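Local coordinates for protein glycerol dehydratase (Clostridium butyricum, PDB 1R9D) that probably dehydrates glycerol as a B12-independent member of the glycyl radical enzyme family, at residues 476-481 with 566-571; 490-495 with 621-626; 364-369 with 393-398; 701-706 with 720-725. All blocks are in the same frame, centred on the assembly; numbering follows the deposited sequence.

Interaction 1: residues 476-481 with 566-571; sequences QNFEEM and IVFDEN
The ring of Phe568 meets Phe478 and Met481 where helix 553-569 comes up against the loop ahead of helix 484-516, a loop-to-helix contact at the periphery of this pyruvate formate lyase-like fold, about 40 Å from the centre of the chain. Apolar contacts come first. Phe568 presents CZ to CE2 of Phe478 at 3.9 Å, the two ring planes standing steeply to each other, at roughly 70°. The same CZ touches CB of Met481 at 4.0 Å, so one ring corner is wedged between two residues of the loop. Phe478 reaches across because its ring stands anti to the backbone N (chi1 -175°), whereas the extended thioether of Met481 leads off toward Phe487 and Ala490 of helix 484-516, with SD in the plane of the Phe478 ring at its edge. Val567 lays CG1 over the centre of one face of Phe568, and Pro575 adds to the packing by touching both Phe478 and Val567.

Polar bonds within 476-481 shape the loop. A single 3-10 turn spans residues 478-480, and the ND2 of Asn477 hydrogen-bonds OE2 of Glu480 at 2.7 Å, approaching from above the carboxylate plane. A dipolar contact completes the set: the carbonyl oxygen of Met481 lies at the ring edge of Phe568, near its plane, 3.6 Å from CE2.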
loop_
_atom_site.group_PDB
_atom_site.type_symbol
_atom_site.label_atom_id
_atom_site.label_comp_id
_atom_site.label_asym_id
_atom_site.label_seq_id
_atom_site.Cartn_x
_atom_site.Cartn_y
_atom_site.Cartn_z
ATOM N N GLN A 476 7.205 -36.525 20.811
ATOM C CA GLN A 476 7.270 -37.804 21.513
ATOM C C GLN A 476 6.704 -37.754 22.934
ATOM O O GLN A 476 6.999 -36.834 23.700
ATOM C CB GLN A 476 8.720 -38.283 21.553
ATOM C CG GLN A 476 8.974 -39.450 22.486
ATOM C CD GLN A 476 10.424 -39.878 22.485
ATOM O OE1 GLN A 476 11.327 -39.043 22.539
ATOM N NE2 GLN A 476 10.656 -41.186 22.435
ATOM N N ASN A 477 5.888 -38.747 23.280
ATOM C CA ASN A 477 5.301 -38.825 24.616
ATOM C C ASN A 477 6.419 -38.895 25.650
ATOM O O ASN A 477 7.322 -39.727 25.544
ATOM C CB ASN A 477 4.417 -40.068 24.743
ATOM C CG ASN A 477 3.232 -40.042 23.800
ATOM O OD1 ASN A 477 2.408 -39.127 23.845
ATOM N ND2 ASN A 477 3.137 -41.050 22.937
ATOM N N PHE A 478 6.352 -38.020 26.646
ATOM C CA PHE A 478 7.359 -37.970 27.700
ATOM C C PHE A 478 7.515 -39.324 28.403
ATOM O O PHE A 478 8.625 -39.722 28.754
ATOM C CB PHE A 478 6.977 -36.904 28.732
ATOM C CG PHE A 478 8.006 -36.698 29.803
ATOM C CD1 PHE A 478 7.618 -36.472 31.118
ATOM C CD2 PHE A 478 9.364 -36.711 29.498
ATOM C CE1 PHE A 478 8.567 -36.262 32.117
ATOM C CE2 PHE A 478 10.323 -36.500 30.488
ATOM C CZ PHE A 478 9.923 -36.275 31.800
ATOM N N GLU A 479 6.399 -40.021 28.603
ATOM C CA GLU A 479 6.408 -41.324 29.272
ATOM C C GLU A 479 7.261 -42.360 28.558
ATOM O O GLU A 479 7.760 -43.296 29.181
ATOM C CB GLU A 479 4.982 -41.877 29.403
ATOM C CG GLU A 479 4.027 -40.991 30.181
ATOM C CD GLU A 479 3.260 -40.028 29.294
ATOM O OE1 GLU A 479 3.893 -39.332 28.467
ATOM O OE2 GLU A 479 2.019 -39.964 29.434
ATOM N N GLU A 480 7.433 -42.191 27.252
ATOM C CA GLU A 480 8.206 -43.133 26.454
ATOM C C GLU A 480 9.672 -42.765 26.259
ATOM O O GLU A 480 10.427 -43.527 25.653
ATOM C CB GLU A 480 7.550 -43.298 25.083
ATOM C CG GLU A 480 6.161 -43.904 25.129
ATOM C CD GLU A 480 5.427 -43.759 23.812
ATOM O OE1 GLU A 480 6.041 -44.026 22.756
ATOM O OE2 GLU A 480 4.235 -43.382 23.834
ATOM N N MET A 481 10.078 -41.603 26.764
ATOM C CA MET A 481 11.462 -41.168 26.616
ATOM C C MET A 481 12.420 -41.940 27.510
ATOM O O MET A 481 12.144 -42.164 28.688
ATOM C CB MET A 481 11.583 -39.676 26.916
ATOM C CG MET A 481 10.890 -38.795 25.903
ATOM S SD MET A 481 11.118 -37.051 26.272
ATOM C CE MET A 481 10.178 -36.323 24.924
ATOM N N ILE A 566 17.303 -36.038 38.121
ATOM C CA ILE A 566 16.320 -36.808 38.871
ATOM C C ILE A 566 15.616 -37.897 38.071
ATOM O O ILE A 566 15.327 -38.968 38.600
ATOM C CB ILE A 566 15.249 -35.877 39.488
ATOM C CG1 ILE A 566 15.922 -34.783 40.324
ATOM C CG2 ILE A 566 14.293 -36.681 40.358
ATOM C CD1 ILE A 566 16.797 -35.308 41.445
ATOM N N VAL A 567 15.344 -37.636 36.798
ATOM C CA VAL A 567 14.649 -38.611 35.970
ATOM C C VAL A 567 15.535 -39.528 35.132
ATOM O O VAL A 567 15.466 -40.750 35.265
ATOM C CB VAL A 567 13.643 -37.918 35.024
ATOM C CG1 VAL A 567 12.926 -38.954 34.174
ATOM C CG2 VAL A 567 12.633 -37.119 35.832
ATOM N N PHE A 568 16.373 -38.955 34.273
ATOM C CA PHE A 568 17.207 -39.780 33.409
ATOM C C PHE A 568 18.536 -40.291 33.953
ATOM O O PHE A 568 18.958 -41.386 33.595
ATOM C CB PHE A 568 17.443 -39.065 32.074
ATOM C CG PHE A 568 16.178 -38.800 31.305
ATOM C CD1 PHE A 568 15.601 -37.536 31.304
ATOM C CD2 PHE A 568 15.543 -39.829 30.616
ATOM C CE1 PHE A 568 14.404 -37.298 30.626
ATOM C CE2 PHE A 568 14.349 -39.602 29.937
ATOM C CZ PHE A 568 13.777 -38.333 29.943
ATOM N N ASP A 569 19.204 -39.526 34.808
ATOM C CA ASP A 569 20.487 -39.982 35.336
ATOM C C ASP A 569 20.362 -40.877 36.564
ATOM O O ASP A 569 20.937 -41.964 36.604
ATOM C CB ASP A 569 21.398 -38.800 35.692
ATOM C CG ASP A 569 21.838 -38.003 34.477
ATOM O OD1 ASP A 569 21.954 -38.591 33.379
ATOM O OD2 ASP A 569 22.089 -36.788 34.631
ATOM N N GLU A 570 19.609 -40.422 37.560
ATOM C CA GLU A 570 19.455 -41.173 38.802
ATOM C C GLU A 570 18.222 -42.067 38.855
ATOM O O GLU A 570 18.108 -42.918 39.737
ATOM C CB GLU A 570 19.437 -40.205 39.984
ATOM C CG GLU A 570 20.552 -39.173 39.933
ATOM C CD GLU A 570 20.555 -38.243 41.132
ATOM O OE1 GLU A 570 19.460 -37.835 41.579
ATOM O OE2 GLU A 570 21.656 -37.910 41.617
ATOM N N ASN A 571 17.299 -41.869 37.922
ATOM C CA ASN A 571 16.081 -42.670 37.868
ATOM C C ASN A 571 15.314 -42.683 39.189
ATOM O O ASN A 571 14.761 -43.716 39.576
ATOM C CB ASN A 571 16.415 -44.112 37.472
ATOM C CG ASN A 571 17.109 -44.201 36.128
ATOM O OD1 ASN A 571 16.583 -43.745 35.112
ATOM N ND2 ASN A 571 18.298 -44.795 36.115
#

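Interaction 2: residues 490-495 with 621-626; sequences AYKAQM and CREVNK
Glu623 lays its CG against CG of Met495 at 3.9 Å, the two chains passing at a slant where helix 607-624 packs on helix 484-516 in the helical part of this pyruvate formate lyase-like protein. The alpha carbons of Met495 and Glu623 are the nearest pair of the two segments, 7.5 Å apart. Met495 sets out toward the partner helix and bends at chi2 and chi3, so that its thioether runs back along helix 607-624 onto Val619 and Tyr620. Glu623 also folds, at chi2 (-53°), which lifts its carboxylate off the apolar layer and toward two lysines.

Each carboxylate oxygen has its own lysine. OE1 takes a salt bridge from NZ of Lys626, three residues on in the same segment, at 2.8 Å and on the syn side of the oxygen, 27° out of the carboxylate plane. OE2 is linked to Lys492 across the contact through a water that accepts from NZ of Lys492 at 2.6 Å and donates to OE2 of Glu623 at 2.9 Å. Lys492 arrives at about a right angle to the glutamate, extended until its last torsion. On the flank, Tyr491 ties the same two helices by bonding the carbonyl of Gly616.

With NZ of Lys492 still 4.5 Å from OE2 of Glu623, these opposite charges are joined through the water and not by a direct salt bridge, and two nearby ammonium groups would be expected to favour the ionised form of this buried glutamate.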
loop_
_atom_site.group_PDB
_atom_site.type_symbol
_atom_site.label_atom_id
_atom_site.label_comp_id
_atom_site.label_asym_id
_atom_site.label_seq_id
_atom_site.Cartn_x
_atom_site.Cartn_y
_atom_site.Cartn_z
ATOM N N ALA A 490 12.576 -32.722 21.826
ATOM C CA ALA A 490 11.166 -32.361 21.886
ATOM C C ALA A 490 11.046 -30.889 22.284
ATOM O O ALA A 490 10.195 -30.163 21.773
ATOM C CB ALA A 490 10.444 -33.241 22.898
ATOM N N TYR A 491 11.903 -30.467 23.209
ATOM C CA TYR A 491 11.943 -29.087 23.687
ATOM C C TYR A 491 12.205 -28.169 22.493
ATOM O O TYR A 491 11.526 -27.153 22.310
ATOM C CB TYR A 491 13.061 -28.951 24.724
ATOM C CG TYR A 491 13.389 -27.542 25.182
ATOM C CD1 TYR A 491 12.510 -26.819 25.985
ATOM C CD2 TYR A 491 14.606 -26.954 24.846
ATOM C CE1 TYR A 491 12.843 -25.540 26.451
ATOM C CE2 TYR A 491 14.949 -25.684 25.303
ATOM C CZ TYR A 491 14.065 -24.984 26.104
ATOM O OH TYR A 491 14.416 -23.735 26.566
ATOM N N LYS A 492 13.188 -28.536 21.678
ATOM C CA LYS A 492 13.531 -27.750 20.499
ATOM C C LYS A 492 12.381 -27.701 19.491
ATOM O O LYS A 492 12.159 -26.673 18.848
ATOM C CB LYS A 492 14.790 -28.318 19.836
ATOM C CG LYS A 492 15.238 -27.582 18.573
ATOM C CD LYS A 492 16.650 -28.004 18.187
ATOM C CE LYS A 492 17.088 -27.429 16.851
ATOM N NZ LYS A 492 16.452 -28.128 15.697
ATOM N N ALA A 493 11.646 -28.803 19.365
ATOM C CA ALA A 493 10.521 -28.870 18.433
ATOM C C ALA A 493 9.378 -27.952 18.863
ATOM O O ALA A 493 8.725 -27.323 18.021
ATOM C CB ALA A 493 10.023 -30.305 18.310
ATOM N N GLN A 494 9.119 -27.889 20.166
ATOM C CA GLN A 494 8.066 -27.009 20.672
ATOM C C GLN A 494 8.508 -25.555 20.483
ATOM O O GLN A 494 7.728 -24.708 20.051
ATOM C CB GLN A 494 7.806 -27.260 22.162
ATOM C CG GLN A 494 7.136 -28.589 22.495
ATOM C CD GLN A 494 5.738 -28.728 21.903
ATOM O OE1 GLN A 494 4.975 -27.760 21.829
ATOM N NE2 GLN A 494 5.389 -29.945 21.496
ATOM N N MET A 495 9.766 -25.279 20.812
ATOM C CA MET A 495 10.325 -23.933 20.683
ATOM C C MET A 495 10.206 -23.453 19.238
ATOM O O MET A 495 9.768 -22.331 18.972
ATOM C CB MET A 495 11.802 -23.935 21.097
ATOM C CG MET A 495 12.437 -22.553 21.240
ATOM S SD MET A 495 11.899 -21.676 22.727
ATOM C CE MET A 495 12.886 -22.508 24.002
ATOM N N CYS A 621 17.209 -18.560 21.406
ATOM C CA CYS A 621 17.976 -17.599 20.620
ATOM C C CYS A 621 18.265 -18.055 19.187
ATOM O O CYS A 621 18.167 -17.258 18.251
ATOM C CB CYS A 621 19.282 -17.253 21.347
ATOM S SG CYS A 621 19.053 -16.333 22.922
ATOM N N ARG A 622 18.607 -19.328 19.009
ATOM C CA ARG A 622 18.900 -19.846 17.672
ATOM C C ARG A 622 17.665 -19.850 16.777
ATOM O O ARG A 622 17.777 -19.676 15.563
ATOM C CB ARG A 622 19.476 -21.262 17.747
ATOM C CG ARG A 622 20.810 -21.362 18.469
ATOM C CD ARG A 622 21.275 -22.810 18.521
ATOM N NE ARG A 622 22.443 -22.996 19.378
ATOM C CZ ARG A 622 22.472 -23.820 20.420
ATOM N NH1 ARG A 622 21.398 -24.536 20.736
ATOM N NH2 ARG A 622 23.577 -23.934 21.146
ATOM N N GLU A 623 16.492 -20.056 17.366
ATOM C CA GLU A 623 15.268 -20.043 16.582
ATOM C C GLU A 623 14.974 -18.617 16.114
ATOM O O GLU A 623 14.682 -18.394 14.943
ATOM C CB GLU A 623 14.076 -20.565 17.397
ATOM C CG GLU A 623 14.092 -22.061 17.706
ATOM C CD GLU A 623 14.259 -22.930 16.472
ATOM O OE1 GLU A 623 13.603 -22.655 15.442
ATOM O OE2 GLU A 623 15.040 -23.906 16.537
ATOM N N VAL A 624 15.058 -17.658 17.032
ATOM C CA VAL A 624 14.788 -16.260 16.698
ATOM C C VAL A 624 15.669 -15.764 15.546
ATOM O O VAL A 624 15.191 -15.067 14.646
ATOM C CB VAL A 624 14.990 -15.342 17.930
ATOM C CG1 VAL A 624 14.839 -13.877 17.529
ATOM C CG2 VAL A 624 13.966 -15.687 19.008
ATOM N N ASN A 625 16.950 -16.131 15.570
ATOM C CA ASN A 625 17.894 -15.715 14.527
ATOM C C ASN A 625 17.521 -16.140 13.106
ATOM O O ASN A 625 18.033 -15.581 12.137
ATOM C CB ASN A 625 19.303 -16.247 14.830
ATOM C CG ASN A 625 20.063 -15.378 15.808
ATOM O OD1 ASN A 625 19.604 -14.303 16.199
ATOM N ND2 ASN A 625 21.244 -15.840 16.206
ATOM N N LYS A 626 16.639 -17.121 12.974
ATOM C CA LYS A 626 16.243 -17.610 11.656
ATOM C C LYS A 626 15.370 -16.665 10.842
ATOM O O LYS A 626 15.288 -16.797 9.615
ATOM C CB LYS A 626 15.473 -18.925 11.788
ATOM C CG LYS A 626 16.268 -20.105 12.295
ATOM C CD LYS A 626 15.323 -21.255 12.599
ATOM C CE LYS A 626 16.067 -22.507 13.040
ATOM N NZ LYS A 626 15.105 -23.623 13.287
HETATM O O HOH W 1 14.544 -26.450 15.238
#

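Interaction 3: residues 364-369 with 393-398; sequences EAAVHV and AELTRE
Val367 and Leu395 bring helices 357-369 and 386-397 together with their alpha carbons 7.3 Å apart, the two segments running in broadly the same direction. The contact centres on one methyl group. CD1 of Leu395 fits beside both CG2 of Val367, at 3.6 Å, and CB of Ala366, at 3.9 Å, while the leucine and valine side chains pass alongside each other, pointing opposite ways. Leu395 carries its branch across the gap because CG stands anti to the backbone N (chi1 175°). One turn further on, Glu398 crosses Val367 at about a right angle: its CG lies 4.2 Å from CG2 of the valine, and OE1 comes to 4.1 Å from CG1. The carboxylate thus skirts the apolar patch and makes a long, weak ion pair with Lys370.

Arg391 fastens the neighbouring turns by salt bridges to both Glu364 and Glu394. Phe6 of the N-terminal segment packs on Val367, and Leu716 of helix 712-728 flanks the far side of helix 386-397. Beneath the contact lies strand 375-380, which joins the two helices in sequence and whose Leu376 touches both Ala366 and Leu395, so that the pair forms a two-helix layer on one face of the sheet.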
loop_
_atom_site.group_PDB
_atom_site.type_symbol
_atom_site.label_atom_id
_atom_site.label_comp_id
_atom_site.label_asym_id
_atom_site.label_seq_id
_atom_site.Cartn_x
_atom_site.Cartn_y
_atom_site.Cartn_z
ATOM N N GLU A 364 24.082 13.703 38.962
ATOM C CA GLU A 364 23.653 14.636 39.997
ATOM C C GLU A 364 22.140 14.857 39.927
ATOM O O GLU A 364 21.461 14.873 40.950
ATOM C CB GLU A 364 24.385 15.972 39.825
ATOM C CG GLU A 364 24.401 16.848 41.063
ATOM C CD GLU A 364 25.420 16.386 42.093
ATOM O OE1 GLU A 364 25.444 16.953 43.206
ATOM O OE2 GLU A 364 26.204 15.459 41.786
ATOM N N ALA A 365 21.616 15.020 38.713
ATOM C CA ALA A 365 20.185 15.245 38.512
ATOM C C ALA A 365 19.317 14.127 39.078
ATOM O O ALA A 365 18.230 14.381 39.598
ATOM C CB ALA A 365 19.884 15.430 37.022
ATOM N N ALA A 366 19.787 12.887 38.978
ATOM C CA ALA A 366 19.016 11.763 39.497
ATOM C C ALA A 366 18.786 11.908 41.003
ATOM O O ALA A 366 17.726 11.541 41.516
ATOM C CB ALA A 366 19.733 10.447 39.195
ATOM N N VAL A 367 19.776 12.448 41.704
ATOM C CA VAL A 367 19.668 12.633 43.150
ATOM C C VAL A 367 18.864 13.888 43.502
ATOM O O VAL A 367 18.212 13.944 44.546
ATOM C CB VAL A 367 21.055 12.732 43.805
ATOM C CG1 VAL A 367 20.908 12.798 45.326
ATOM C CG2 VAL A 367 21.896 11.531 43.412
ATOM N N HIS A 368 18.912 14.887 42.627
ATOM C CA HIS A 368 18.176 16.132 42.844
ATOM C C HIS A 368 16.671 15.933 42.704
ATOM O O HIS A 368 15.888 16.437 43.511
ATOM C CB HIS A 368 18.612 17.201 41.837
ATOM C CG HIS A 368 19.882 17.902 42.201
ATOM N ND1 HIS A 368 20.371 18.969 41.477
ATOM C CD2 HIS A 368 20.761 17.697 43.210
ATOM C CE1 HIS A 368 21.497 19.390 42.027
ATOM N NE2 HIS A 368 21.756 18.635 43.079
ATOM N N VAL A 369 16.280 15.186 41.677
ATOM C CA VAL A 369 14.876 14.937 41.372
ATOM C C VAL A 369 14.269 13.696 42.024
ATOM O O VAL A 369 13.151 13.740 42.530
ATOM C CB VAL A 369 14.688 14.842 39.841
ATOM C CG1 VAL A 369 13.233 14.585 39.500
ATOM C CG2 VAL A 369 15.180 16.129 39.187
ATOM N N ALA A 393 28.584 4.394 41.615
ATOM C CA ALA A 393 28.350 3.568 42.795
ATOM C C ALA A 393 27.679 4.393 43.894
ATOM O O ALA A 393 26.817 3.887 44.605
ATOM C CB ALA A 393 29.665 2.984 43.302
ATOM N N GLU A 394 28.081 5.655 44.034
ATOM C CA GLU A 394 27.482 6.541 45.034
ATOM C C GLU A 394 25.995 6.711 44.748
ATOM O O GLU A 394 25.173 6.778 45.666
ATOM C CB GLU A 394 28.118 7.935 45.009
ATOM C CG GLU A 394 29.445 8.085 45.707
ATOM C CD GLU A 394 29.746 9.543 46.029
ATOM O OE1 GLU A 394 29.162 10.079 47.001
ATOM O OE2 GLU A 394 30.553 10.158 45.303
ATOM N N LEU A 395 25.651 6.815 43.467
ATOM C CA LEU A 395 24.256 6.967 43.079
ATOM C C LEU A 395 23.484 5.704 43.440
ATOM O O LEU A 395 22.378 5.772 43.970
ATOM C CB LEU A 395 24.140 7.233 41.576
ATOM C CG LEU A 395 22.719 7.287 41.006
ATOM C CD1 LEU A 395 21.893 8.358 41.720
ATOM C CD2 LEU A 395 22.791 7.577 39.519
ATOM N N THR A 396 24.070 4.546 43.156
ATOM C CA THR A 396 23.412 3.283 43.482
ATOM C C THR A 396 23.091 3.217 44.978
ATOM O O THR A 396 22.050 2.700 45.376
ATOM C CB THR A 396 24.308 2.074 43.119
ATOM O OG1 THR A 396 24.492 2.026 41.698
ATOM C CG2 THR A 396 23.671 0.779 43.583
ATOM N N ARG A 397 23.989 3.746 45.800
ATOM C CA ARG A 397 23.789 3.725 47.245
ATOM C C ARG A 397 22.562 4.530 47.672
ATOM O O ARG A 397 22.022 4.314 48.756
ATOM C CB ARG A 397 25.042 4.248 47.959
ATOM C CG ARG A 397 24.966 4.172 49.477
ATOM C CD ARG A 397 26.348 4.264 50.109
ATOM N NE ARG A 397 27.004 5.541 49.849
ATOM C CZ ARG A 397 28.271 5.803 50.151
ATOM N NH1 ARG A 397 29.026 4.872 50.727
ATOM N NH2 ARG A 397 28.788 6.993 49.873
ATOM N N GLU A 398 22.108 5.441 46.817
ATOM C CA GLU A 398 20.932 6.250 47.137
ATOM C C GLU A 398 19.649 5.418 47.190
ATOM O O GLU A 398 18.642 5.851 47.750
ATOM C CB GLU A 398 20.778 7.387 46.123
ATOM C CG GLU A 398 21.856 8.465 46.226
ATOM C CD GLU A 398 21.818 9.212 47.551
ATOM O OE1 GLU A 398 20.729 9.696 47.932
ATOM O OE2 GLU A 398 22.878 9.320 48.210
#

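Interaction 4: residues 701-706 with 720-725; sequences FNQKFH and SSLIRS
Leu722 and Phe705 approach from opposite directions, the leucine reaching out from helix 712-728 and the ring from strand 702-705. The meeting is methyl to ring edge: CD2 of Leu722 lies near the plane of the Phe705 ring, 3.6 Å from CZ and 3.8 Å from CE1, rather than above a face. Leu722 makes this approach with CG anti to the backbone N (chi1 -176°), which throws its branch outward from the helix axis to the sheet. Phe705 turns the CE1-CZ rim of its ring to the leucine.

Gln703 comes to the same methyl at a slant. Two residues before Phe705, it emerges from the same side of the strand, and its extended chain brings the terminal amide against CD2 of Leu722. One leucine methyl therefore touches both an aromatic rim and an amide, which lie side by side on the strand's side of it, at a place where the backbones remain well separated: the nearest alpha carbons, those of Gln703 and Ile723, are 11.0 Å apart. Phe736 of strand 733-738 touches both Leu722 and Gln703, and Pro680 of helix 680-687 packs on Gln703 and Phe705.

Strand 702-705, helix 712-728 and strand 733-738 form a beta-alpha-beta crossover whose two strands are parallel neighbours, and this helix-on-sheet packing belongs to the glycine radical region of the family.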
loop_
_atom_site.group_PDB
_atom_site.type_symbol
_atom_site.label_atom_id
_atom_site.label_comp_id
_atom_site.label_asym_id
_atom_site.label_seq_id
_atom_site.Cartn_x
_atom_site.Cartn_y
_atom_site.Cartn_z
ATOM N N PHE A 701 20.016 -8.297 34.202
ATOM C CA PHE A 701 20.423 -8.944 35.444
ATOM C C PHE A 701 20.150 -8.051 36.661
ATOM O O PHE A 701 20.723 -6.972 36.785
ATOM C CB PHE A 701 21.911 -9.309 35.335
ATOM C CG PHE A 701 22.477 -10.010 36.544
ATOM C CD1 PHE A 701 21.665 -10.771 37.381
ATOM C CD2 PHE A 701 23.840 -9.939 36.817
ATOM C CE1 PHE A 701 22.206 -11.455 38.478
ATOM C CE2 PHE A 701 24.393 -10.623 37.912
ATOM C CZ PHE A 701 23.572 -11.378 38.738
ATOM N N ASN A 702 19.260 -8.509 37.542
ATOM C CA ASN A 702 18.894 -7.775 38.760
ATOM C C ASN A 702 19.557 -8.366 39.995
ATOM O O ASN A 702 19.598 -9.586 40.156
ATOM C CB ASN A 702 17.386 -7.859 39.033
ATOM C CG ASN A 702 16.591 -6.720 38.431
ATOM O OD1 ASN A 702 17.005 -5.560 38.466
ATOM N ND2 ASN A 702 15.415 -7.047 37.906
ATOM N N GLN A 703 20.058 -7.497 40.864
ATOM C CA GLN A 703 20.622 -7.919 42.138
ATOM C C GLN A 703 20.122 -6.926 43.184
ATOM O O GLN A 703 19.949 -5.739 42.892
ATOM C CB GLN A 703 22.154 -7.987 42.100
ATOM C CG GLN A 703 22.650 -9.357 41.615
ATOM C CD GLN A 703 24.082 -9.666 42.024
ATOM O OE1 GLN A 703 24.470 -10.831 42.140
ATOM N NE2 GLN A 703 24.873 -8.631 42.233
ATOM N N LYS A 704 19.838 -7.427 44.382
ATOM C CA LYS A 704 19.329 -6.595 45.464
ATOM C C LYS A 704 20.228 -6.716 46.683
ATOM O O LYS A 704 20.525 -7.822 47.134
ATOM C CB LYS A 704 17.901 -7.020 45.829
ATOM C CG LYS A 704 17.265 -6.171 46.925
ATOM C CD LYS A 704 15.788 -6.497 47.112
ATOM C CE LYS A 704 15.581 -7.898 47.652
ATOM N NZ LYS A 704 14.143 -8.185 47.923
ATOM N N PHE A 705 20.657 -5.576 47.212
ATOM C CA PHE A 705 21.534 -5.567 48.375
ATOM C C PHE A 705 20.941 -4.945 49.624
ATOM O O PHE A 705 20.147 -4.000 49.555
ATOM C CB PHE A 705 22.834 -4.819 48.067
ATOM C CG PHE A 705 23.832 -5.628 47.302
ATOM C CD1 PHE A 705 23.908 -5.541 45.918
ATOM C CD2 PHE A 705 24.681 -6.506 47.969
ATOM C CE1 PHE A 705 24.820 -6.322 45.201
ATOM C CE2 PHE A 705 25.591 -7.289 47.267
ATOM C CZ PHE A 705 25.662 -7.196 45.879
ATOM N N HIS A 706 21.337 -5.483 50.772
ATOM C CA HIS A 706 20.906 -4.931 52.040
ATOM C C HIS A 706 21.722 -3.641 52.094
ATOM O O HIS A 706 22.883 -3.623 51.694
ATOM C CB HIS A 706 21.293 -5.880 53.181
ATOM C CG HIS A 706 20.896 -5.389 54.537
ATOM N ND1 HIS A 706 21.675 -4.520 55.269
ATOM C CD2 HIS A 706 19.789 -5.621 55.282
ATOM C CE1 HIS A 706 21.066 -4.238 56.407
ATOM N NE2 HIS A 706 19.919 -4.892 56.440
ATOM N N SER A 720 31.940 -1.709 42.971
ATOM C CA SER A 720 32.757 -1.465 41.790
ATOM C C SER A 720 33.478 -2.743 41.356
ATOM O O SER A 720 33.537 -3.066 40.168
ATOM C CB SER A 720 33.781 -0.369 42.087
ATOM O OG SER A 720 34.780 -0.322 41.082
ATOM N N SER A 721 34.027 -3.471 42.322
ATOM C CA SER A 721 34.731 -4.714 42.019
ATOM C C SER A 721 33.766 -5.789 41.507
ATOM O O SER A 721 34.095 -6.567 40.605
ATOM C CB SER A 721 35.457 -5.218 43.268
ATOM O OG SER A 721 36.180 -6.402 42.981
ATOM N N LEU A 722 32.574 -5.834 42.094
ATOM C CA LEU A 722 31.559 -6.802 41.701
ATOM C C LEU A 722 31.173 -6.592 40.241
ATOM O O LEU A 722 31.086 -7.547 39.465
ATOM C CB LEU A 722 30.319 -6.644 42.580
ATOM C CG LEU A 722 29.171 -7.636 42.376
ATOM C CD1 LEU A 722 29.541 -8.982 42.980
ATOM C CD2 LEU A 722 27.908 -7.098 43.038
ATOM N N ILE A 723 30.944 -5.337 39.870
ATOM C CA ILE A 723 30.557 -5.005 38.506
ATOM C C ILE A 723 31.666 -5.340 37.512
ATOM O O ILE A 723 31.425 -5.991 36.496
ATOM C CB ILE A 723 30.187 -3.503 38.387
ATOM C CG1 ILE A 723 28.929 -3.218 39.221
ATOM C CG2 ILE A 723 29.971 -3.128 36.926
ATOM C CD1 ILE A 723 28.637 -1.726 39.432
ATOM N N ARG A 724 32.882 -4.903 37.805
ATOM C CA ARG A 724 33.995 -5.170 36.902
ATOM C C ARG A 724 34.243 -6.656 36.675
ATOM O O ARG A 724 34.563 -7.070 35.563
ATOM C CB ARG A 724 35.265 -4.495 37.416
ATOM C CG ARG A 724 35.272 -2.994 37.182
ATOM C CD ARG A 724 36.454 -2.332 37.850
ATOM N NE ARG A 724 36.596 -0.933 37.450
ATOM C CZ ARG A 724 37.339 -0.048 38.107
ATOM N NH1 ARG A 724 38.000 -0.419 39.196
ATOM N NH2 ARG A 724 37.427 1.204 37.677
ATOM N N SER A 725 34.089 -7.464 37.719
ATOM C CA SER A 725 34.316 -8.899 37.581
ATOM C C SER A 725 33.264 -9.535 36.681
ATOM O O SER A 725 33.574 -10.405 35.867
ATOM C CB SER A 725 34.300 -9.586 38.947
ATOM O OG SER A 725 34.427 -10.992 38.790
#

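From the N terminus, interaction 3 closes first, a short loop that joins helices 357-369 and 386-397 around strand 375-380. Interaction 1 opens at 476-481 and interaction 2 at 490-495 before either closes; 566-571 then completes the first and 621-626 the second, so the two cross rather than nest. They also touch, CE of Met481 meeting CB of Ala490 at 3.7 Å, and together they tie helices 553-569 and 607-624 to helix 484-516 and its preceding loop. Interaction 4 follows in series, closing the strand-to-helix step of a crossover. Its centre lies about 16 Å from that of interaction 3, and strands 375-380 and 702-705 belong to one mixed sheet.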